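Inulin fructotransferase (Bacillus sp. snu-7, PDB 2INV) catalyses intramolecular fructosyl transfer within inulin, a lyase-class reaction that releases terminal difructose units as the cyclic dianhydride DFA III. Local coordinates at residues Y15-W20 with A58-P63; T81-G86 with V139-C144. One frame throughout, in Å; residues are numbered along the deposited sequence.

Interaction 1: Y15-W20 with A58-P63; sequences YDVTTW and AAIIIP
The backbone N and O of Tyr-15 are both bound to the neighbouring strand: Tyr-15 N donates to Ala-59 O at 2.8 Å, and Tyr-15 O accepts from Ile-61 N at 2.8 Å. Val-17 N adds a third bond to Ile-61 O (2.9 Å). The ladder is a parallel strand pair near the N-terminal end of the right-handed parallel beta-helix, with Tyr-15 beside Ile-60 and Asp-16 beside Ile-61. Beyond it the chain bends in an Asx turn, in which Asp-16 OD1 takes Thr-18 N at 2.6 Å and also Thr-18 OG1, the hydroxyl coming from above the carboxylate plane. With CG anti to the backbone N (chi1 172°), the same carboxylate meets the CG corner of the Pro-63 ring, both of its oxygens against CG, Asp-16 OD2 lying 3.2 Å from Pro-63 CG. On the other face of the pair the Tyr-15 ring turns an edge to Ala-58, CE1 to CB 4.0 Å, while its hydroxyl bonds to Asp-44 and Arg-48 of helix 30-48, against which the ring packs. Val-17 fills the end of the contact: its CG2 touches both Ile-62 and Pro-63 CD, and its CG1 meets Ile-60 CG2 at 3.6 Å, the two side chains crossing at about a right angle.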
ATOM      1  N   TYR A  15      11.092  13.533 -23.386  1.00 15.36           N
ATOM      2  CA  TYR A  15      10.529  14.732 -24.001  1.00 15.80           C
ATOM      3  C   TYR A  15       9.793  15.524 -22.923  1.00 15.83           C
ATOM      4  O   TYR A  15       9.356  14.967 -21.910  1.00 15.62           O
ATOM      5  CB  TYR A  15       9.506  14.403 -25.098  1.00 15.00           C
ATOM      6  CG  TYR A  15       9.939  13.450 -26.199  1.00 15.15           C
ATOM      7  CD1 TYR A  15      10.120  12.092 -25.943  1.00 14.32           C
ATOM      8  CD2 TYR A  15      10.091  13.895 -27.512  1.00 14.83           C
ATOM      9  CE1 TYR A  15      10.433  11.200 -26.961  1.00 13.28           C
ATOM     10  CE2 TYR A  15      10.405  13.007 -28.548  1.00 13.47           C
ATOM     11  CZ  TYR A  15      10.572  11.664 -28.265  1.00 13.59           C
ATOM     12  OH  TYR A  15      10.879  10.779 -29.273  1.00 13.58           O
ATOM     13  N   ASP A  16       9.658  16.827 -23.147  1.00 16.38           N
ATOM     14  CA  ASP A  16       8.942  17.718 -22.231  1.00 17.08           C
ATOM     15  C   ASP A  16       7.859  18.230 -23.183  1.00 16.61           C
ATOM     16  O   ASP A  16       8.185  18.781 -24.231  1.00 16.18           O
ATOM     17  CB  ASP A  16       9.837  18.885 -21.819  1.00 18.24           C
ATOM     18  CG  ASP A  16       9.089  19.952 -21.032  1.00 20.06           C
ATOM     19  OD1 ASP A  16       8.028  20.408 -21.507  1.00 19.73           O
ATOM     20  OD2 ASP A  16       9.570  20.358 -19.947  1.00 22.41           O
ATOM     21  N   VAL A  17       6.582  18.048 -22.870  1.00 16.02           N
ATOM     22  CA  VAL A  17       5.575  18.502 -23.820  1.00 16.15           C
ATOM     23  C   VAL A  17       5.654  19.978 -24.206  1.00 16.55           C
ATOM     24  O   VAL A  17       5.285  20.329 -25.328  1.00 16.20           O
ATOM     25  CB  VAL A  17       4.116  18.175 -23.365  1.00 15.87           C
ATOM     26  CG1 VAL A  17       3.888  16.676 -23.380  1.00 15.43           C
ATOM     27  CG2 VAL A  17       3.830  18.759 -21.999  1.00 14.98           C
ATOM     28  N   THR A  18       6.170  20.835 -23.327  1.00 16.37           N
ATOM     29  CA  THR A  18       6.239  22.263 -23.652  1.00 17.55           C
ATOM     30  C   THR A  18       7.356  22.727 -24.608  1.00 18.11           C
ATOM     31  O   THR A  18       7.235  23.800 -25.200  1.00 17.98           O
ATOM     32  CB  THR A  18       6.333  23.132 -22.366  1.00 17.42           C
ATOM     33  OG1 THR A  18       7.628  22.979 -21.770  1.00 18.55           O
ATOM     34  CG2 THR A  18       5.269  22.710 -21.358  1.00 18.26           C
ATOM     35  N   THR A  19       8.423  21.945 -24.774  1.00 17.59           N
ATOM     36  CA  THR A  19       9.530  22.351 -25.652  1.00 18.06           C
ATOM     37  C   THR A  19       9.481  21.752 -27.048  1.00 18.47           C
ATOM     38  O   THR A  19      10.199  22.188 -27.947  1.00 17.48           O
ATOM     39  CB  THR A  19      10.891  21.910 -25.099  1.00 18.02           C
ATOM     40  OG1 THR A  19      10.882  20.491 -24.893  1.00 18.76           O
ATOM     41  CG2 THR A  19      11.206  22.613 -23.800  1.00 20.22           C
ATOM     42  N   TRP A  20       8.637  20.749 -27.224  1.00 18.68           N
ATOM     43  CA  TRP A  20       8.563  20.047 -28.484  1.00 20.24           C
ATOM     44  C   TRP A  20       7.632  20.621 -29.549  1.00 21.01           C
ATOM     45  O   TRP A  20       6.406  20.588 -29.406  1.00 21.47           O
ATOM     46  CB  TRP A  20       8.226  18.593 -28.171  1.00 18.99           C
ATOM     47  CG  TRP A  20       8.006  17.780 -29.361  1.00 17.84           C
ATOM     48  CD1 TRP A  20       6.846  17.655 -30.055  1.00 16.77           C
ATOM     49  CD2 TRP A  20       8.973  16.981 -30.033  1.00 17.83           C
ATOM     50  NE1 TRP A  20       7.026  16.825 -31.127  1.00 16.96           N
ATOM     51  CE2 TRP A  20       8.327  16.396 -31.141  1.00 18.32           C
ATOM     52  CE3 TRP A  20      10.331  16.709 -29.813  1.00 17.26           C
ATOM     53  CZ2 TRP A  20       8.984  15.542 -32.026  1.00 18.43           C
ATOM     54  CZ3 TRP A  20      10.991  15.860 -30.694  1.00 17.29           C
ATOM     55  CH2 TRP A  20      10.314  15.287 -31.790  1.00 18.31           C
ATOM     56  N   ALA A  58      10.043   5.454 -24.149  1.00 12.24           N
ATOM     57  CA  ALA A  58      10.469   6.790 -23.806  1.00 12.55           C
ATOM     58  C   ALA A  58       9.634   7.356 -22.688  1.00 12.12           C
ATOM     59  O   ALA A  58       8.697   6.719 -22.200  1.00 13.53           O
ATOM     60  CB  ALA A  58      10.383   7.685 -25.029  1.00 13.22           C
ATOM     61  N   ALA A  59       9.989   8.565 -22.282  1.00 11.86           N
ATOM     62  CA  ALA A  59       9.278   9.249 -21.225  1.00 12.27           C
ATOM     63  C   ALA A  59       8.848  10.614 -21.728  1.00 11.98           C
ATOM     64  O   ALA A  59       9.640  11.358 -22.309  1.00 13.40           O
ATOM     65  CB  ALA A  59      10.173   9.397 -20.003  1.00 12.54           C
ATOM     66  N   ILE A  60       7.573  10.915 -21.522  1.00 11.06           N
ATOM     67  CA  ILE A  60       7.000  12.194 -21.908  1.00 11.57           C
ATOM     68  C   ILE A  60       6.613  12.886 -20.609  1.00 11.96           C
ATOM     69  O   ILE A  60       5.743  12.418 -19.873  1.00 12.41           O
ATOM     70  CB  ILE A  60       5.759  12.002 -22.807  1.00 11.57           C
ATOM     71  CG1 ILE A  60       6.157  11.246 -24.083  1.00 11.92           C
ATOM     72  CG2 ILE A  60       5.153  13.354 -23.158  1.00 13.26           C
ATOM     73  CD1 ILE A  60       5.007  10.954 -25.016  1.00 11.05           C
ATOM     74  N   ILE A  61       7.290  13.993 -20.329  1.00 12.17           N
ATOM     75  CA  ILE A  61       7.077  14.771 -19.112  1.00 12.17           C
ATOM     76  C   ILE A  61       6.073  15.898 -19.326  1.00 12.53           C
ATOM     77  O   ILE A  61       6.166  16.629 -20.323  1.00 12.18           O
ATOM     78  CB  ILE A  61       8.403  15.409 -18.643  1.00 12.73           C
ATOM     79  CG1 ILE A  61       9.463  14.326 -18.448  1.00 12.78           C
ATOM     80  CG2 ILE A  61       8.179  16.212 -17.378  1.00 10.94           C
ATOM     81  CD1 ILE A  61       9.062  13.216 -17.505  1.00 13.68           C
ATOM     82  N   ILE A  62       5.123  16.057 -18.404  1.00 13.04           N
ATOM     83  CA  ILE A  62       4.148  17.131 -18.548  1.00 12.66           C
ATOM     84  C   ILE A  62       4.291  18.135 -17.402  1.00 13.13           C
ATOM     85  O   ILE A  62       3.814  17.906 -16.289  1.00 11.39           O
ATOM     86  CB  ILE A  62       2.708  16.588 -18.579  1.00 12.95           C
ATOM     87  CG1 ILE A  62       2.558  15.594 -19.737  1.00 13.47           C
ATOM     88  CG2 ILE A  62       1.716  17.738 -18.773  1.00 12.66           C
ATOM     89  CD1 ILE A  62       1.298  14.749 -19.685  1.00 15.31           C
ATOM     90  N   PRO A  63       4.991  19.251 -17.660  1.00 13.62           N
ATOM     91  CA  PRO A  63       5.246  20.346 -16.716  1.00 13.58           C
ATOM     92  C   PRO A  63       3.986  20.917 -16.050  1.00 13.69           C
ATOM     93  O   PRO A  63       2.880  20.780 -16.568  1.00 13.31           O
ATOM     94  CB  PRO A  63       5.929  21.388 -17.592  1.00 14.83           C
ATOM     95  CG  PRO A  63       6.785  20.540 -18.459  1.00 15.08           C
ATOM     96  CD  PRO A  63       5.873  19.371 -18.840  1.00 14.31           C
TER

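Interaction 2: T81-G86 with V139-C144; sequences TIAGFG and VFRDFC. With 2PO (phosphonate), chain G.
Phe-143 holds its CG between the backbone N and the carbonyl carbon (chi1 74°), and this turns the ring back along the strand to Ile-82, where CE2 of Phe-143 lies 3.6 Å from CG2 of Ile-82 and the ring edge faces Ile-82 O. The other branch of Ile-82, with CG1 anti to the carbonyl carbon (chi1 -65°), runs beside Phe-140, Ile-82 CD1 meeting Phe-140 CE1 at 3.8 Å. Met-178 of the next strand touches both phenylalanines and continues this apolar layer. The backbones are joined by Ile-82 N to Val-139 O, Arg-141 N to Ile-82 O (2.9 Å) and Gly-84 N to Arg-141 O. Asp-142 then adopts a left-handed backbone conformation, and the pairing slips by one residue, bringing Gly-84 beside Phe-143. On the opposite face CG of Arg-141 packs on CB of Ala-83 at 3.5 Å. Farther out, Arg-141 NE forms a salt bridge with Asp-142 OD2 (3.1 Å), approaching from above the carboxylate plane, and a water lies within hydrogen-bonding distance of that oxygen and of Gly-84 O. The phosphonate places O1P over one face of the guanidinium, 3.7 Å from Arg-141 CZ. Arg-141 also packs on Arg-141 of both neighbouring subunits, and Thr-81 OG1 is hydrogen-bonded to Phe-85 O of one of them. Inward-facing apolar residues stacked from strand to strand, with the mixed face of Thr-81, Ala-83, Val-139 and Arg-141 turned to the neighbouring subunits, make this a characteristic piece of a right-handed parallel beta-helix.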
ATOM      1  N   THR A  81       6.114   6.044 -20.843  1.00 13.79           N
ATOM      2  CA  THR A  81       5.825   6.666 -19.566  1.00 12.07           C
ATOM      3  C   THR A  81       5.400   8.108 -19.772  1.00 11.94           C
ATOM      4  O   THR A  81       6.149   8.902 -20.340  1.00 11.54           O
ATOM      5  CB  THR A  81       7.065   6.689 -18.635  1.00 12.77           C
ATOM      6  OG1 THR A  81       7.336   5.371 -18.137  1.00 10.96           O
ATOM      7  CG2 THR A  81       6.818   7.644 -17.454  1.00 11.86           C
ATOM      8  N   ILE A  82       4.201   8.442 -19.315  1.00 10.09           N
ATOM      9  CA  ILE A  82       3.723   9.805 -19.419  1.00 10.65           C
ATOM     10  C   ILE A  82       3.564  10.219 -17.968  1.00 10.04           C
ATOM     11  O   ILE A  82       2.716   9.693 -17.246  1.00 10.67           O
ATOM     12  CB  ILE A  82       2.384   9.881 -20.165  1.00 11.04           C
ATOM     13  CG1 ILE A  82       2.584   9.448 -21.619  1.00 11.61           C
ATOM     14  CG2 ILE A  82       1.835  11.309 -20.120  1.00 12.39           C
ATOM     15  CD1 ILE A  82       1.323   9.331 -22.426  1.00 12.31           C
ATOM     16  N   ALA A  83       4.416  11.138 -17.537  1.00 10.21           N
ATOM     17  CA  ALA A  83       4.409  11.590 -16.158  1.00 11.46           C
ATOM     18  C   ALA A  83       4.363  13.099 -15.981  1.00 11.40           C
ATOM     19  O   ALA A  83       4.833  13.857 -16.836  1.00 11.62           O
ATOM     20  CB  ALA A  83       5.626  11.027 -15.448  1.00  9.07           C
ATOM     21  N   GLY A  84       3.789  13.517 -14.854  1.00 11.78           N
ATOM     22  CA  GLY A  84       3.690  14.927 -14.535  1.00 10.90           C
ATOM     23  C   GLY A  84       4.276  15.154 -13.159  1.00 11.03           C
ATOM     24  O   GLY A  84       5.058  14.332 -12.692  1.00 11.12           O
ATOM     25  N   PHE A  85       3.910  16.258 -12.514  1.00 11.38           N
ATOM     26  CA  PHE A  85       4.428  16.561 -11.183  1.00 12.50           C
ATOM     27  C   PHE A  85       3.329  16.599 -10.123  1.00 13.29           C
ATOM     28  O   PHE A  85       3.605  16.922  -8.964  1.00 13.65           O
ATOM     29  CB  PHE A  85       5.161  17.913 -11.167  1.00 12.74           C
ATOM     30  CG  PHE A  85       6.411  17.943 -11.978  1.00 12.59           C
ATOM     31  CD1 PHE A  85       6.350  18.070 -13.361  1.00 11.83           C
ATOM     32  CD2 PHE A  85       7.657  17.870 -11.359  1.00 13.06           C
ATOM     33  CE1 PHE A  85       7.518  18.125 -14.118  1.00 13.11           C
ATOM     34  CE2 PHE A  85       8.827  17.923 -12.109  1.00 14.55           C
ATOM     35  CZ  PHE A  85       8.752  18.051 -13.488  1.00 13.19           C
ATOM     36  N   GLY A  86       2.092  16.291 -10.508  1.00 12.80           N
ATOM     37  CA  GLY A  86       1.014  16.318  -9.537  1.00 13.36           C
ATOM     38  C   GLY A  86      -0.339  15.862 -10.044  1.00 12.72           C
ATOM     39  O   GLY A  86      -0.643  15.977 -11.230  1.00 13.44           O
ATOM     40  N   VAL A 139       3.364   3.107 -18.363  1.00 10.85           N
ATOM     41  CA  VAL A 139       3.161   3.808 -17.109  1.00 11.82           C
ATOM     42  C   VAL A 139       2.549   5.205 -17.285  1.00 10.80           C
ATOM     43  O   VAL A 139       3.056   6.014 -18.069  1.00 10.38           O
ATOM     44  CB  VAL A 139       4.514   3.935 -16.361  1.00 12.04           C
ATOM     45  CG1 VAL A 139       4.303   4.606 -15.018  1.00 13.07           C
ATOM     46  CG2 VAL A 139       5.136   2.563 -16.198  1.00 12.82           C
ATOM     47  N   PHE A 140       1.468   5.477 -16.552  1.00  9.70           N
ATOM     48  CA  PHE A 140       0.787   6.773 -16.580  1.00 10.70           C
ATOM     49  C   PHE A 140       0.892   7.297 -15.161  1.00 10.79           C
ATOM     50  O   PHE A 140       0.305   6.705 -14.253  1.00  9.62           O
ATOM     51  CB  PHE A 140      -0.693   6.608 -16.907  1.00 10.21           C
ATOM     52  CG  PHE A 140      -0.989   6.440 -18.367  1.00 11.24           C
ATOM     53  CD1 PHE A 140      -1.079   7.538 -19.218  1.00 11.29           C
ATOM     54  CD2 PHE A 140      -1.213   5.173 -18.885  1.00 10.38           C
ATOM     55  CE1 PHE A 140      -1.393   7.367 -20.558  1.00 12.16           C
ATOM     56  CE2 PHE A 140      -1.525   4.994 -20.224  1.00 11.12           C
ATOM     57  CZ  PHE A 140      -1.617   6.099 -21.063  1.00 11.72           C
ATOM     58  N   ARG A 141       1.604   8.397 -14.942  1.00 10.61           N
ATOM     59  CA  ARG A 141       1.706   8.857 -13.574  1.00 11.63           C
ATOM     60  C   ARG A 141       1.863  10.337 -13.297  1.00 11.09           C
ATOM     61  O   ARG A 141       2.358  11.119 -14.106  1.00 11.79           O
ATOM     62  CB  ARG A 141       2.844   8.119 -12.880  1.00 11.74           C
ATOM     63  CG  ARG A 141       4.206   8.548 -13.354  1.00 13.92           C
ATOM     64  CD  ARG A 141       5.290   7.680 -12.767  1.00 15.33           C
ATOM     65  NE  ARG A 141       5.345   7.794 -11.315  1.00 16.64           N
ATOM     66  CZ  ARG A 141       6.179   7.095 -10.552  1.00 16.35           C
ATOM     67  NH1 ARG A 141       7.024   6.233 -11.109  1.00 17.19           N
ATOM     68  NH2 ARG A 141       6.173   7.257  -9.236  1.00 16.04           N
ATOM     69  N   ASP A 142       1.426  10.680 -12.097  1.00 11.15           N
ATOM     70  CA  ASP A 142       1.497  12.014 -11.550  1.00 11.27           C
ATOM     71  C   ASP A 142       1.014  13.190 -12.389  1.00 11.09           C
ATOM     72  O   ASP A 142       1.664  14.228 -12.432  1.00 10.95           O
ATOM     73  CB  ASP A 142       2.924  12.259 -11.063  1.00 12.12           C
ATOM     74  CG  ASP A 142       3.418  11.143 -10.150  1.00 12.51           C
ATOM     75  OD1 ASP A 142       2.721  10.812  -9.165  1.00 12.09           O
ATOM     76  OD2 ASP A 142       4.503  10.588 -10.415  1.00 12.10           O
ATOM     77  N   PHE A 143      -0.120  13.035 -13.063  1.00 11.22           N
ATOM     78  CA  PHE A 143      -0.689  14.155 -13.807  1.00 11.18           C
ATOM     79  C   PHE A 143      -2.211  14.170 -13.673  1.00 11.74           C
ATOM     80  O   PHE A 143      -2.797  13.260 -13.091  1.00 12.45           O
ATOM     81  CB  PHE A 143      -0.190  14.218 -15.272  1.00 11.06           C
ATOM     82  CG  PHE A 143      -0.763  13.190 -16.193  1.00 10.30           C
ATOM     83  CD1 PHE A 143      -1.954  13.438 -16.878  1.00 11.18           C
ATOM     84  CD2 PHE A 143      -0.065  12.014 -16.460  1.00 11.77           C
ATOM     85  CE1 PHE A 143      -2.434  12.521 -17.830  1.00 10.55           C
ATOM     86  CE2 PHE A 143      -0.537  11.105 -17.399  1.00 10.94           C
ATOM     87  CZ  PHE A 143      -1.717  11.362 -18.082  1.00 11.82           C
ATOM     88  N   CYS A 144      -2.843  15.218 -14.188  1.00 11.18           N
ATOM     89  CA  CYS A 144      -4.283  15.401 -14.042  1.00 12.23           C
ATOM     90  C   CYS A 144      -5.160  15.407 -15.295  1.00 11.67           C
ATOM     91  O   CYS A 144      -4.886  16.132 -16.248  1.00 13.77           O
ATOM     92  CB  CYS A 144      -4.505  16.697 -13.259  1.00 11.35           C
ATOM     93  SG  CYS A 144      -6.222  17.157 -12.949  1.00 14.38           S
TER
HETATM   94  P   2PO G1002       8.826   9.964  -8.917  1.00 47.24           P
HETATM   95  O1P 2PO G1002       9.198   9.218 -10.256  1.00 45.49           O
HETATM   96  O2P 2PO G1002       7.917  11.206  -9.312  1.00 45.72           O
HETATM   97  O3P 2PO G1002       9.950  10.260  -7.981  1.00 46.04           O
HETATM   98  O   HOH W   1       6.242  11.535 -12.246  1.00 26.28           O

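In the fold
Interactions 1 and 2 are successive steps of one run of parallel strands, their centres 11 Å apart. Strands 58-62 and 80-84 join them through two probable hydrogen bonds, Ile-60 N to Thr-81 O and Ile-62 N to Ala-83 O, both 2.7 Å. Inside the beta-helix Ile-62 CD1 packs on Ile-82 CG2 at 3.5 Å; outside, Ile-61 CG2 rests 3.8 Å from Phe-85 CE1. The outer face of both contacts meets a neighbouring subunit. The phosphonate beside Arg-141 is about 8 Å from the Ile-61 side chain. None of the residues seen lining the glycan pockets belongs to either contact, although the Cys-144 side chain comes within about 13 Å of a bound fructofuranose.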